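Local coordinates for toll-like receptor 6, Variable lymphocyte receptor B (Mus musculus, PDB 3A79), which probably recognises diacylated bacterial lipopeptides together with TLR2 as an innate immune receptor, here as a TLR6 ectodomain fused to a hagfish lymphocyte receptor fragment, at residues B[285-290]-B[313-318]; B[322-327]-B[341-346]; B[262-267]-B[293-298]. One frame throughout, in Å; residues are numbered along the deposited sequence.

Contact 1 (B[285-290]-B[313-318]); sequences NLTITE and KNQVFL. With NAG (2-acetamido-2-deoxy-beta-D-glucopyranose), chain F.
T287 and I288 pair with K313 and N314 as neighbouring strand ends of the leucine-rich-repeat solenoid, in the TLR6 part of the fusion. The two strands run parallel. K313 N donates to L286 O at 2.9 Å, and I288 N donates to K313 O at 3.2 Å. T287 adds a CA-H...O contact to K313 O. Beyond the paired residues, Q315 N still bonds to I288 O at 3.2 Å, with an N-H...O angle of 165°. Side chains of T287 and K313 share one face. Q315, extended beyond CG, slants across T287 on that side and brings NE2 to 3.5 Å from the methyl CG2. The other face carries I288 and N314. CG of N314 is anti to its backbone N (chi1 175°). Its OD1 lies 3.8 Å from I288 CB. This OD1 also accepts from V316 N at 2.7 Å in an Asx turn; the donor sits above the carbonyl plane. The turn begins at the strand's last residue, and V316 CG2 then packs on the backbone of E290. At the start of the pairing, K313 CE comes within 3.7 Å of N285 OD1. N285 ND2 is covalently bonded to C1 of NAG, and N285-L286-T287 is an N-glycosylation sequon. T287 also bonds through its backbone to I259 and T261, continuing the parallel strand ladder characteristic of leucine-rich repeats.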
loop_
_atom_site.group_PDB
_atom_site.type_symbol
_atom_site.label_atom_id
_atom_site.label_comp_id
_atom_site.label_asym_id
_atom_site.label_seq_id
_atom_site.Cartn_x
_atom_site.Cartn_y
_atom_site.Cartn_z
ATOM N N ASN B 285 4.959 11.930 19.341
ATOM C CA ASN B 285 4.939 10.625 20.008
ATOM C C ASN B 285 3.774 10.545 21.008
ATOM O O ASN B 285 3.956 10.341 22.207
ATOM C CB ASN B 285 6.321 10.338 20.632
ATOM C CG ASN B 285 6.384 9.048 21.433
ATOM O OD1 ASN B 285 5.639 8.091 21.190
ATOM N ND2 ASN B 285 7.319 9.018 22.395
ATOM N N LEU B 286 2.568 10.706 20.473
ATOM C CA LEU B 286 1.320 10.502 21.204
ATOM C C LEU B 286 0.907 9.021 21.255
ATOM O O LEU B 286 1.056 8.299 20.268
ATOM C CB LEU B 286 0.207 11.325 20.542
ATOM C CG LEU B 286 -1.243 11.102 20.961
ATOM C CD1 LEU B 286 -1.446 11.622 22.357
ATOM C CD2 LEU B 286 -2.166 11.805 19.996
ATOM N N THR B 287 0.376 8.584 22.400
ATOM C CA THR B 287 -0.133 7.214 22.574
ATOM C C THR B 287 -1.565 7.193 23.137
ATOM O O THR B 287 -1.755 7.341 24.340
ATOM C CB THR B 287 0.778 6.381 23.517
ATOM O OG1 THR B 287 2.143 6.481 23.101
ATOM C CG2 THR B 287 0.371 4.933 23.522
ATOM N N ILE B 288 -2.563 7.013 22.270
ATOM C CA ILE B 288 -3.976 6.913 22.681
ATOM C C ILE B 288 -4.219 5.651 23.524
ATOM O O ILE B 288 -3.771 4.566 23.159
ATOM C CB ILE B 288 -4.910 6.858 21.457
ATOM C CG1 ILE B 288 -4.493 7.872 20.381
ATOM C CG2 ILE B 288 -6.337 7.045 21.877
ATOM C CD1 ILE B 288 -4.503 9.307 20.831
ATOM N N THR B 289 -4.950 5.767 24.633
ATOM C CA THR B 289 -4.743 4.774 25.688
ATOM C C THR B 289 -5.755 3.705 26.087
ATOM O O THR B 289 -5.458 2.524 25.911
ATOM C CB THR B 289 -4.029 5.362 26.906
ATOM O OG1 THR B 289 -2.639 5.051 26.781
ATOM C CG2 THR B 289 -4.551 4.770 28.201
ATOM N N GLU B 290 -6.904 4.033 26.651
ATOM C CA GLU B 290 -7.675 2.920 27.239
ATOM C C GLU B 290 -8.904 2.576 26.429
ATOM O O GLU B 290 -9.321 1.421 26.372
ATOM C CB GLU B 290 -8.109 3.195 28.686
ATOM C CG GLU B 290 -7.004 3.300 29.734
ATOM C CD GLU B 290 -7.490 3.979 31.020
ATOM O OE1 GLU B 290 -8.698 4.301 31.114
ATOM O OE2 GLU B 290 -6.672 4.193 31.942
ATOM N N LYS B 313 1.099 6.261 18.266
ATOM C CA LYS B 313 0.898 4.848 18.553
ATOM C C LYS B 313 -0.557 4.767 19.123
ATOM O O LYS B 313 -0.962 5.625 19.904
ATOM C CB LYS B 313 2.042 4.268 19.478
ATOM C CG LYS B 313 3.546 4.916 19.342
ATOM C CD LYS B 313 4.798 4.080 19.955
ATOM C CE LYS B 313 6.250 4.768 19.780
ATOM N NZ LYS B 313 7.641 4.053 20.054
ATOM N N ASN B 314 -1.374 3.810 18.680
ATOM C CA ASN B 314 -2.734 3.649 19.245
ATOM C C ASN B 314 -3.035 2.238 19.786
ATOM O O ASN B 314 -2.949 1.254 19.062
ATOM C CB ASN B 314 -3.812 4.083 18.245
ATOM C CG ASN B 314 -5.240 3.827 18.753
ATOM O OD1 ASN B 314 -5.451 3.411 19.889
ATOM N ND2 ASN B 314 -6.225 4.077 17.895
ATOM N N GLN B 315 -3.399 2.155 21.060
ATOM C CA GLN B 315 -3.572 0.874 21.740
ATOM C C GLN B 315 -5.014 0.372 21.801
ATOM O O GLN B 315 -5.261 -0.740 22.259
ATOM C CB GLN B 315 -3.016 0.949 23.159
ATOM C CG GLN B 315 -1.591 1.416 23.224
ATOM C CD GLN B 315 -1.062 1.420 24.634
ATOM O OE1 GLN B 315 -1.824 1.247 25.601
ATOM N NE2 GLN B 315 0.251 1.616 24.769
ATOM N N VAL B 316 -5.960 1.194 21.366
ATOM C CA VAL B 316 -7.351 0.766 21.276
ATOM C C VAL B 316 -7.613 0.250 19.856
ATOM O O VAL B 316 -7.152 0.866 18.892
ATOM C CB VAL B 316 -8.307 1.932 21.595
ATOM C CG1 VAL B 316 -9.713 1.430 21.777
ATOM C CG2 VAL B 316 -7.857 2.635 22.835
ATOM N N PHE B 317 -8.332 -0.870 19.721
ATOM C CA PHE B 317 -8.559 -1.459 18.390
ATOM C C PHE B 317 -9.994 -1.432 17.936
ATOM O O PHE B 317 -10.265 -1.235 16.745
ATOM C CB PHE B 317 -7.982 -2.870 18.277
ATOM C CG PHE B 317 -6.502 -2.888 18.339
ATOM C CD1 PHE B 317 -5.850 -3.260 19.495
ATOM C CD2 PHE B 317 -5.757 -2.452 17.267
ATOM C CE1 PHE B 317 -4.488 -3.243 19.564
ATOM C CE2 PHE B 317 -4.386 -2.433 17.335
ATOM C CZ PHE B 317 -3.751 -2.825 18.486
ATOM N N LEU B 318 -10.902 -1.624 18.887
ATOM C CA LEU B 318 -12.329 -1.508 18.623
ATOM C C LEU B 318 -12.895 -0.178 19.143
ATOM O O LEU B 318 -12.883 0.099 20.344
ATOM C CB LEU B 318 -13.096 -2.677 19.244
ATOM C CG LEU B 318 -12.465 -4.064 19.227
ATOM C CD1 LEU B 318 -13.439 -5.105 19.789
ATOM C CD2 LEU B 318 -12.066 -4.405 17.828
HETATM C C1 NAG F . 7.414 7.763 23.107
HETATM C C2 NAG F . 8.934 7.570 23.175
HETATM C C3 NAG F . 9.406 6.547 24.199
HETATM C C4 NAG F . 8.547 6.480 25.465
HETATM C C5 NAG F . 7.059 6.738 25.245
HETATM C C6 NAG F . 6.385 6.970 26.595
HETATM C C7 NAG F . 10.313 7.951 21.171
HETATM C C8 NAG F . 10.127 7.939 19.683
HETATM N N2 NAG F . 9.473 7.178 21.881
HETATM O O3 NAG F . 10.721 6.910 24.563
HETATM O O4 NAG F . 8.731 5.213 26.076
HETATM O O5 NAG F . 6.830 7.847 24.397
HETATM O O6 NAG F . 4.998 7.184 26.441
HETATM O O7 NAG F . 11.208 8.653 21.652
#

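Contact 2 (B[322-327]-B[341-346]); sequences EALYSV and TPFIHM
I344 N donates a hydrogen bond to Y325 OH at 3.1 Å, with an N-H...O angle of 163°. This bond ties the phenol of the helix to the backbone of the loop. The same hydroxyl also meets carbon: I344 CG1 lies 3.5 Å from Y325 OH, and F343 CB is close by. H345 O sits 3.4 Å above the Y325 ring plane, over its centre. F343 meets the edge of the same ring. The pair is T-shaped, with the Y325 edge toward the F343 face, centroids 5.6 Å apart and planes at 77°. Y325 CE2 comes to 3.8 Å from F343 CG. T341 CB covers the opposite face of the F343 ring, and L324 CD2 approaches F343 CE1 at 4.0 Å. In the leucine-rich-repeat solenoid of the TLR6 part, helix 321-329 comes between strands 306-314 and 335-339 in the chain, and the loop 341-346 follows the second strand. M346 leads away at CB. Its chain then bends at chi2 (56°) and chi3, so that CE returns to 4.0 Å from Y325 CD2. S326 N and S326 OG both donate to E322 O, and F343 N donates to T341 OG1 in an ST turn. The loop also faces another protein chain: H345 stacks on an aromatic side chain of that chain, and P342 O accepts a hydrogen bond from one. The place of F343 is consistent with a phenylalanine that helps close the lipid channel in TLR6.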
loop_
_atom_site.group_PDB
_atom_site.type_symbol
_atom_site.label_atom_id
_atom_site.label_comp_id
_atom_site.label_asym_id
_atom_site.label_seq_id
_atom_site.Cartn_x
_atom_site.Cartn_y
_atom_site.Cartn_z
ATOM N N GLU B 322 -15.630 7.447 13.863
ATOM C CA GLU B 322 -16.191 8.798 13.919
ATOM C C GLU B 322 -15.701 9.502 15.183
ATOM O O GLU B 322 -15.177 10.616 15.124
ATOM C CB GLU B 322 -17.718 8.762 13.900
ATOM C CG GLU B 322 -18.323 8.656 12.512
ATOM C CD GLU B 322 -19.543 7.732 12.464
ATOM O OE1 GLU B 322 -20.512 8.063 11.741
ATOM O OE2 GLU B 322 -19.531 6.671 13.139
ATOM N N ALA B 323 -15.853 8.815 16.316
ATOM C CA ALA B 323 -15.540 9.357 17.640
ATOM C C ALA B 323 -14.143 9.934 17.724
ATOM O O ALA B 323 -13.883 10.841 18.519
ATOM C CB ALA B 323 -15.728 8.291 18.706
ATOM N N LEU B 324 -13.248 9.393 16.907
ATOM C CA LEU B 324 -11.860 9.818 16.881
ATOM C C LEU B 324 -11.638 10.853 15.784
ATOM O O LEU B 324 -11.120 11.926 16.062
ATOM C CB LEU B 324 -10.931 8.608 16.702
ATOM C CG LEU B 324 -9.471 8.839 16.284
ATOM C CD1 LEU B 324 -8.631 9.382 17.427
ATOM C CD2 LEU B 324 -8.869 7.559 15.774
ATOM N N TYR B 325 -12.042 10.555 14.549
ATOM C CA TYR B 325 -11.718 11.444 13.424
ATOM C C TYR B 325 -12.480 12.778 13.417
ATOM O O TYR B 325 -11.982 13.790 12.914
ATOM C CB TYR B 325 -11.873 10.745 12.062
ATOM C CG TYR B 325 -10.956 9.558 11.852
ATOM C CD1 TYR B 325 -11.422 8.399 11.245
ATOM C CD2 TYR B 325 -9.632 9.590 12.264
ATOM C CE1 TYR B 325 -10.599 7.309 11.054
ATOM C CE2 TYR B 325 -8.797 8.500 12.074
ATOM C CZ TYR B 325 -9.289 7.360 11.469
ATOM O OH TYR B 325 -8.475 6.261 11.283
ATOM N N SER B 326 -13.684 12.797 13.968
ATOM C CA SER B 326 -14.466 14.028 13.923
ATOM C C SER B 326 -13.848 15.114 14.818
ATOM O O SER B 326 -13.865 16.297 14.480
ATOM C CB SER B 326 -15.920 13.754 14.285
ATOM O OG SER B 326 -15.985 13.210 15.586
ATOM N N VAL B 327 -13.288 14.695 15.949
ATOM C CA VAL B 327 -12.572 15.592 16.854
ATOM C C VAL B 327 -11.536 16.465 16.138
ATOM O O VAL B 327 -11.263 17.582 16.571
ATOM C CB VAL B 327 -11.900 14.787 17.979
ATOM C CG1 VAL B 327 -10.848 15.613 18.699
ATOM C CG2 VAL B 327 -12.954 14.266 18.942
ATOM N N THR B 341 1.036 7.824 11.732
ATOM C CA THR B 341 0.061 7.249 12.636
ATOM C C THR B 341 -0.537 6.032 11.961
ATOM O O THR B 341 -0.333 5.829 10.771
ATOM C CB THR B 341 -1.081 8.223 12.835
ATOM O OG1 THR B 341 -2.017 8.050 11.764
ATOM C CG2 THR B 341 -0.565 9.654 12.822
ATOM N N PRO B 342 -1.307 5.228 12.709
ATOM C CA PRO B 342 -2.017 4.086 12.122
ATOM C C PRO B 342 -3.332 4.479 11.450
ATOM O O PRO B 342 -4.083 3.584 11.068
ATOM C CB PRO B 342 -2.352 3.212 13.334
ATOM C CG PRO B 342 -1.810 3.934 14.541
ATOM C CD PRO B 342 -1.551 5.338 14.153
ATOM N N PHE B 343 -3.618 5.773 11.316
ATOM C CA PHE B 343 -4.928 6.196 10.820
ATOM C C PHE B 343 -5.182 5.724 9.385
ATOM O O PHE B 343 -4.272 5.710 8.560
ATOM C CB PHE B 343 -5.118 7.715 10.944
ATOM C CG PHE B 343 -4.980 8.233 12.349
ATOM C CD1 PHE B 343 -5.113 7.381 13.436
ATOM C CD2 PHE B 343 -4.738 9.576 12.586
ATOM C CE1 PHE B 343 -4.981 7.858 14.733
ATOM C CE2 PHE B 343 -4.612 10.055 13.886
ATOM C CZ PHE B 343 -4.730 9.191 14.957
ATOM N N ILE B 344 -6.425 5.341 9.101
ATOM C CA ILE B 344 -6.796 4.777 7.805
ATOM C C ILE B 344 -7.618 5.745 6.956
ATOM O O ILE B 344 -7.976 5.435 5.812
ATOM C CB ILE B 344 -7.622 3.502 7.987
ATOM C CG1 ILE B 344 -8.864 3.803 8.814
ATOM C CG2 ILE B 344 -6.813 2.429 8.671
ATOM C CD1 ILE B 344 -9.763 2.599 9.012
ATOM N N HIS B 345 -7.904 6.920 7.513
ATOM C CA HIS B 345 -8.892 7.823 6.931
ATOM C C HIS B 345 -8.951 9.182 7.624
ATOM O O HIS B 345 -8.416 9.365 8.719
ATOM C CB HIS B 345 -10.276 7.175 7.012
ATOM C CG HIS B 345 -11.269 7.754 6.054
ATOM N ND1 HIS B 345 -11.227 7.503 4.699
ATOM C CD2 HIS B 345 -12.327 8.573 6.249
ATOM C CE1 HIS B 345 -12.217 8.140 4.104
ATOM N NE2 HIS B 345 -12.897 8.802 5.022
ATOM N N MET B 346 -9.605 10.136 6.970
ATOM C CA MET B 346 -10.009 11.378 7.619
ATOM C C MET B 346 -11.396 11.744 7.119
ATOM O O MET B 346 -11.683 11.660 5.920
ATOM C CB MET B 346 -9.010 12.514 7.369
ATOM C CG MET B 346 -9.383 13.858 7.999
ATOM S SD MET B 346 -9.670 13.803 9.783
ATOM C CE MET B 346 -8.237 12.889 10.375
#

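Contact 3 (B[262-267]-B[293-298]); sequences TWKCSV and DREEFT
V267 and E295 form the close-packed centre where helix 263-273 meets the loop 293-298 in the leucine-rich-repeat solenoid of the TLR6 part; strand 278-288 lies between them in the chain. V267 CG1 lies 3.7 Å from E295 CB and 4.0 Å from F297 CB. V267 CG2 touches E295 too, and it also lies over a face of the W263 indole, toward the rim. With CG anti to the backbone N (chi1 -176°), the W263 indole turns its edge to the loop. D293 O lies in the ring plane, 3.7 Å from W263 CD1. W263 is buried and also packs on L324 and V327 of helix 321-329, where NE1 makes a weak hydrogen bond to A323 O. On the back of the helix, C265 is held by a disulfide to C235. The outer side is looser and charged. K264 and E295 cross at about a right angle, and the E295 carboxylate rests against the K264 backbone, with CD 3.6 Å from K264 CA. Its plane is turned 90° from that of the W263 ring. D293 directs its carboxylate to R291 in a salt bridge. K264 bends at chi3 and chi4, leaving NZ 4.8 Å from E295 OE1.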
loop_
_atom_site.group_PDB
_atom_site.type_symbol
_atom_site.label_atom_id
_atom_site.label_comp_id
_atom_site.label_asym_id
_atom_site.label_seq_id
_atom_site.Cartn_x
_atom_site.Cartn_y
_atom_site.Cartn_z
ATOM N N THR B 262 -5.343 8.922 27.756
ATOM C CA THR B 262 -6.677 8.520 27.330
ATOM C C THR B 262 -7.133 9.315 26.109
ATOM O O THR B 262 -6.594 10.377 25.814
ATOM C CB THR B 262 -7.696 8.770 28.453
ATOM O OG1 THR B 262 -7.509 7.788 29.468
ATOM C CG2 THR B 262 -9.112 8.653 27.939
ATOM N N TRP B 263 -8.129 8.807 25.395
ATOM C CA TRP B 263 -8.765 9.621 24.376
ATOM C C TRP B 263 -9.598 10.719 25.042
ATOM O O TRP B 263 -9.496 11.888 24.660
ATOM C CB TRP B 263 -9.601 8.792 23.386
ATOM C CG TRP B 263 -10.163 9.649 22.281
ATOM C CD1 TRP B 263 -11.484 9.836 21.964
ATOM C CD2 TRP B 263 -9.414 10.485 21.389
ATOM N NE1 TRP B 263 -11.598 10.724 20.924
ATOM C CE2 TRP B 263 -10.343 11.132 20.546
ATOM C CE3 TRP B 263 -8.046 10.752 21.221
ATOM C CZ2 TRP B 263 -9.949 12.018 19.540
ATOM C CZ3 TRP B 263 -7.657 11.637 20.222
ATOM C CH2 TRP B 263 -8.605 12.255 19.393
ATOM N N LYS B 264 -10.408 10.345 26.036
ATOM C CA LYS B 264 -11.185 11.318 26.822
ATOM C C LYS B 264 -10.316 12.509 27.221
ATOM O O LYS B 264 -10.722 13.670 27.088
ATOM C CB LYS B 264 -11.770 10.653 28.080
ATOM C CG LYS B 264 -12.776 11.483 28.875
ATOM C CD LYS B 264 -13.450 10.628 29.959
ATOM C CE LYS B 264 -14.924 11.017 30.216
ATOM N NZ LYS B 264 -15.156 11.897 31.421
ATOM N N CYS B 265 -9.111 12.207 27.698
ATOM C CA CYS B 265 -8.207 13.228 28.192
ATOM C C CYS B 265 -7.593 14.037 27.057
ATOM O O CYS B 265 -7.207 15.188 27.242
ATOM C CB CYS B 265 -7.117 12.607 29.082
ATOM S SG CYS B 265 -6.070 13.834 29.937
ATOM N N SER B 266 -7.489 13.437 25.880
ATOM C CA SER B 266 -6.913 14.147 24.748
ATOM C C SER B 266 -7.889 15.195 24.241
ATOM O O SER B 266 -7.508 16.332 23.956
ATOM C CB SER B 266 -6.504 13.175 23.643
ATOM O OG SER B 266 -5.348 12.440 24.036
ATOM N N VAL B 267 -9.157 14.809 24.157
ATOM C CA VAL B 267 -10.228 15.722 23.783
ATOM C C VAL B 267 -10.387 16.857 24.817
ATOM O O VAL B 267 -10.765 17.983 24.481
ATOM C CB VAL B 267 -11.542 14.946 23.586
ATOM C CG1 VAL B 267 -12.616 15.850 23.008
ATOM C CG2 VAL B 267 -11.298 13.776 22.663
ATOM N N ASP B 293 -14.159 6.764 22.970
ATOM C CA ASP B 293 -15.608 6.937 22.942
ATOM C C ASP B 293 -15.956 8.304 22.388
ATOM O O ASP B 293 -15.061 9.112 22.095
ATOM C CB ASP B 293 -16.206 6.752 24.332
ATOM C CG ASP B 293 -15.862 5.402 24.940
ATOM O OD1 ASP B 293 -15.159 5.379 25.973
ATOM O OD2 ASP B 293 -16.273 4.360 24.382
ATOM N N ARG B 294 -17.250 8.553 22.212
ATOM C CA ARG B 294 -17.693 9.854 21.723
ATOM C C ARG B 294 -17.548 10.875 22.840
ATOM O O ARG B 294 -18.190 10.758 23.883
ATOM C CB ARG B 294 -19.137 9.806 21.212
ATOM C CG ARG B 294 -19.260 9.791 19.695
ATOM C CD ARG B 294 -20.712 9.609 19.237
ATOM N NE ARG B 294 -21.128 8.205 19.177
ATOM C CZ ARG B 294 -20.953 7.416 18.118
ATOM N NH1 ARG B 294 -20.363 7.896 17.028
ATOM N NH2 ARG B 294 -21.363 6.151 18.148
ATOM N N GLU B 295 -16.689 11.868 22.625
ATOM C CA GLU B 295 -16.436 12.879 23.644
ATOM C C GLU B 295 -17.065 14.222 23.286
ATOM O O GLU B 295 -17.119 14.608 22.116
ATOM C CB GLU B 295 -14.931 13.034 23.882
ATOM C CG GLU B 295 -14.242 11.749 24.337
ATOM C CD GLU B 295 -14.611 11.342 25.751
ATOM O OE1 GLU B 295 -14.711 12.241 26.613
ATOM O OE2 GLU B 295 -14.792 10.127 26.002
ATOM N N GLU B 296 -17.547 14.927 24.304
ATOM C CA GLU B 296 -18.135 16.244 24.103
ATOM C C GLU B 296 -17.065 17.263 23.750
ATOM O O GLU B 296 -15.987 17.287 24.350
ATOM C CB GLU B 296 -18.903 16.695 25.348
ATOM C CG GLU B 296 -20.076 15.795 25.699
ATOM C CD GLU B 296 -20.884 15.393 24.474
ATOM O OE1 GLU B 296 -21.238 16.292 23.676
ATOM O OE2 GLU B 296 -21.161 14.180 24.310
ATOM N N PHE B 297 -17.367 18.098 22.764
ATOM C CA PHE B 297 -16.461 19.166 22.373
ATOM C C PHE B 297 -17.157 20.152 21.443
ATOM O O PHE B 297 -17.997 19.768 20.632
ATOM C CB PHE B 297 -15.202 18.602 21.705
ATOM C CG PHE B 297 -15.472 17.871 20.423
ATOM C CD1 PHE B 297 -15.301 18.503 19.201
ATOM C CD2 PHE B 297 -15.908 16.549 20.442
ATOM C CE1 PHE B 297 -15.560 17.826 18.016
ATOM C CE2 PHE B 297 -16.169 15.870 19.274
ATOM C CZ PHE B 297 -15.992 16.505 18.056
ATOM N N THR B 298 -16.816 21.426 21.593
ATOM C CA THR B 298 -17.203 22.459 20.645
ATOM C C THR B 298 -15.989 23.333 20.388
ATOM O O THR B 298 -15.278 23.712 21.320
ATOM C CB THR B 298 -18.385 23.350 21.150
ATOM O OG1 THR B 298 -18.423 23.375 22.586
ATOM C CG2 THR B 298 -19.723 22.839 20.611
#

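How the contacts relate
All three contacts lie in successive turns of the TLR6 solenoid, with centres about 12 to 13 Å apart. Contact 2 is fully buried; contacts 1 and 3 each have an exposed side. Contact 1 pairs strands 278-288 and 306-314, while contacts 2 and 3 each join a helix to a loop. Contact 1 is held by backbone bonds, contact 2 is aromatic with one polar bond, and contact 3 is apolar with loosely placed charges. W263 CE3 of contact 3 meets I288 CD1 of contact 1 at 3.8 Å. F297 of contact 3 packs on V327 of contact 2. Contacts 1 and 2 touch through N314 and P342. Glycan is attached at N285 in contact 1; contacts 1 and 2 both border another protein chain.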